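PDB 1VDH: muconolactone isomerase-like protein from Thermus thermophilus, which catalyses the hydrogen peroxide-dependent decarboxylation of Fe-coproporphyrin III to heme b, the last step of coproporphyrin-dependent heme biosynthesis. Local coordinates for the interface of chains A and B. Coordinates in Å, arbitrary orientation; residue numbers count along the deposited sequence, not the author numbering. Chains: chain A/B, muconolactone isomerase-like protein.

The interface of chains A and B. Residues chain A 68, 141, 207, 234; chain B 83, 109, 193.
B:Leu83 parts its two methyl branches between different partners in chain A. The residue opens helix 83-94. Its CG lies anti to the backbone N (chi1 172°), which carries the methyl fork to the chain A side chains. Branch CD2 approaches the CD1–CE1 rim of the A:Tyr141 ring obliquely from above its plane, 3.9 Å from A:Tyr141 CD1. The two side chains run past each other in opposite directions. The same methyl touches A:Val234 CG1 at 4.0 Å. Branch CD1 turns to A:Val68 and packs against its CB and CG2. Within chain B, this methyl also sits over one face of the B:Tyr109 ring, toward the rim. A:Val68 CG1 comes over the same face at the CB end, beyond the rim, 3.8 Å from B:Tyr109 CD1. These two side chains cross at about a right angle. The far end of B:Tyr109 passes A:Pro207, its hydroxyl OH 4.0 Å from A:Pro207 CG. A:Val234 turns its other methyl, CG2, to the B:Leu193 backbone, 3.6 Å from the carbonyl O. B:Leu193 CD2 in turn approaches the A:Pro207 carbonyl O at 3.6 Å. An alanine in place of B:Leu83 would probably leave A:Tyr141 and A:Val68 without their shared partner and open a gap beside A:Val234. A:Pro207 CD covers the A:Tyr141 ring on the same side as B:Leu83 CD2, 3.7 Å above the plane. This mainly apolar patch forms part of the contact between neighbouring subunits of the homopentamer.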
ATOM      1  N   VAL A  68       9.229  18.873   6.757  1.00  7.39           N
ATOM      2  CA  VAL A  68       9.585  18.919   5.340  1.00  7.48           C
ATOM      3  C   VAL A  68       8.960  17.760   4.558  1.00  7.50           C
ATOM      4  O   VAL A  68       8.761  16.671   5.104  1.00  7.49           O
ATOM      5  CB  VAL A  68      11.137  18.870   5.150  1.00  9.17           C
ATOM      6  CG1 VAL A  68      11.703  17.528   5.634  1.00  7.04           C
ATOM      7  CG2 VAL A  68      11.509  19.119   3.694  1.00  8.50           C
ATOM      8  N   TYR A 141      15.666  20.979  15.795  1.00  9.71           N
ATOM      9  CA  TYR A 141      14.886  20.084  14.953  1.00  8.18           C
ATOM     10  C   TYR A 141      14.531  18.768  15.626  1.00  6.79           C
ATOM     11  O   TYR A 141      15.102  18.401  16.653  1.00  5.75           O
ATOM     12  CB  TYR A 141      15.688  19.789  13.673  1.00  7.43           C
ATOM     13  CG  TYR A 141      16.133  21.041  12.951  1.00  7.80           C
ATOM     14  CD1 TYR A 141      15.401  21.549  11.877  1.00  7.99           C
ATOM     15  CD2 TYR A 141      17.228  21.774  13.408  1.00  7.53           C
ATOM     16  CE1 TYR A 141      15.744  22.766  11.284  1.00  9.11           C
ATOM     17  CE2 TYR A 141      17.575  22.987  12.825  1.00  9.82           C
ATOM     18  CZ  TYR A 141      16.831  23.479  11.771  1.00  9.58           C
ATOM     19  OH  TYR A 141      17.156  24.706  11.234  1.00  9.02           O
ATOM     20  N   PRO A 207      19.965  19.061  11.662  1.00  9.07           N
ATOM     21  CA  PRO A 207      19.368  17.835  11.125  1.00  9.31           C
ATOM     22  C   PRO A 207      20.405  16.854  10.579  1.00  7.45           C
ATOM     23  O   PRO A 207      20.159  15.655  10.529  1.00  6.68           O
ATOM     24  CB  PRO A 207      18.413  18.356  10.041  1.00  9.33           C
ATOM     25  CG  PRO A 207      19.029  19.645   9.620  1.00 12.56           C
ATOM     26  CD  PRO A 207      19.485  20.244  10.926  1.00 10.46           C
ATOM     27  N   VAL A 234      11.210  14.738   9.514  1.00  4.89           N
ATOM     28  CA  VAL A 234      12.105  15.748  10.066  1.00  5.74           C
ATOM     29  C   VAL A 234      11.347  17.064  10.152  1.00  5.47           C
ATOM     30  O   VAL A 234      10.711  17.489   9.188  1.00  5.59           O
ATOM     31  CB  VAL A 234      13.384  15.940   9.227  1.00  5.43           C
ATOM     32  CG1 VAL A 234      14.275  17.003   9.876  1.00  6.14           C
ATOM     33  CG2 VAL A 234      14.157  14.630   9.127  1.00  5.23           C
TER
ATOM     34  N   LEU B  83      18.543  22.865   5.613  1.00  7.99           N
ATOM     35  CA  LEU B  83      17.116  22.557   5.540  1.00  7.51           C
ATOM     36  C   LEU B  83      16.213  23.790   5.540  1.00  8.90           C
ATOM     37  O   LEU B  83      15.219  23.831   4.812  1.00  8.68           O
ATOM     38  CB  LEU B  83      16.717  21.625   6.689  1.00  6.36           C
ATOM     39  CG  LEU B  83      15.224  21.343   6.904  1.00  7.57           C
ATOM     40  CD1 LEU B  83      14.606  20.694   5.667  1.00  8.45           C
ATOM     41  CD2 LEU B  83      15.053  20.455   8.116  1.00  6.60           C
ATOM     42  N   TYR B 109      13.599  14.237   0.926  1.00  3.91           N
ATOM     43  CA  TYR B 109      14.534  15.142   1.586  1.00  4.94           C
ATOM     44  C   TYR B 109      15.834  14.383   1.813  1.00  3.96           C
ATOM     45  O   TYR B 109      15.849  13.351   2.488  1.00  5.30           O
ATOM     46  CB  TYR B 109      13.977  15.627   2.929  1.00  4.39           C
ATOM     47  CG  TYR B 109      14.998  16.391   3.755  1.00  7.17           C
ATOM     48  CD1 TYR B 109      15.216  16.074   5.095  1.00  6.03           C
ATOM     49  CD2 TYR B 109      15.778  17.398   3.180  1.00  6.10           C
ATOM     50  CE1 TYR B 109      16.193  16.742   5.846  1.00  6.22           C
ATOM     51  CE2 TYR B 109      16.758  18.065   3.921  1.00  6.88           C
ATOM     52  CZ  TYR B 109      16.959  17.730   5.251  1.00  5.70           C
ATOM     53  OH  TYR B 109      17.934  18.376   5.986  1.00  5.62           O
ATOM     54  N   LEU B 193      16.613  10.927   7.590  1.00  5.64           N
ATOM     55  CA  LEU B 193      15.945  12.114   7.059  1.00  5.23           C
ATOM     56  C   LEU B 193      14.686  11.816   6.250  1.00  5.25           C
ATOM     57  O   LEU B 193      13.788  12.653   6.166  1.00  4.55           O
ATOM     58  CB  LEU B 193      16.914  12.935   6.211  1.00  5.40           C
ATOM     59  CG  LEU B 193      18.255  13.303   6.855  1.00  5.43           C
ATOM     60  CD1 LEU B 193      19.089  14.097   5.850  1.00  6.19           C
ATOM     61  CD2 LEU B 193      18.031  14.115   8.123  1.00  6.54           C
TER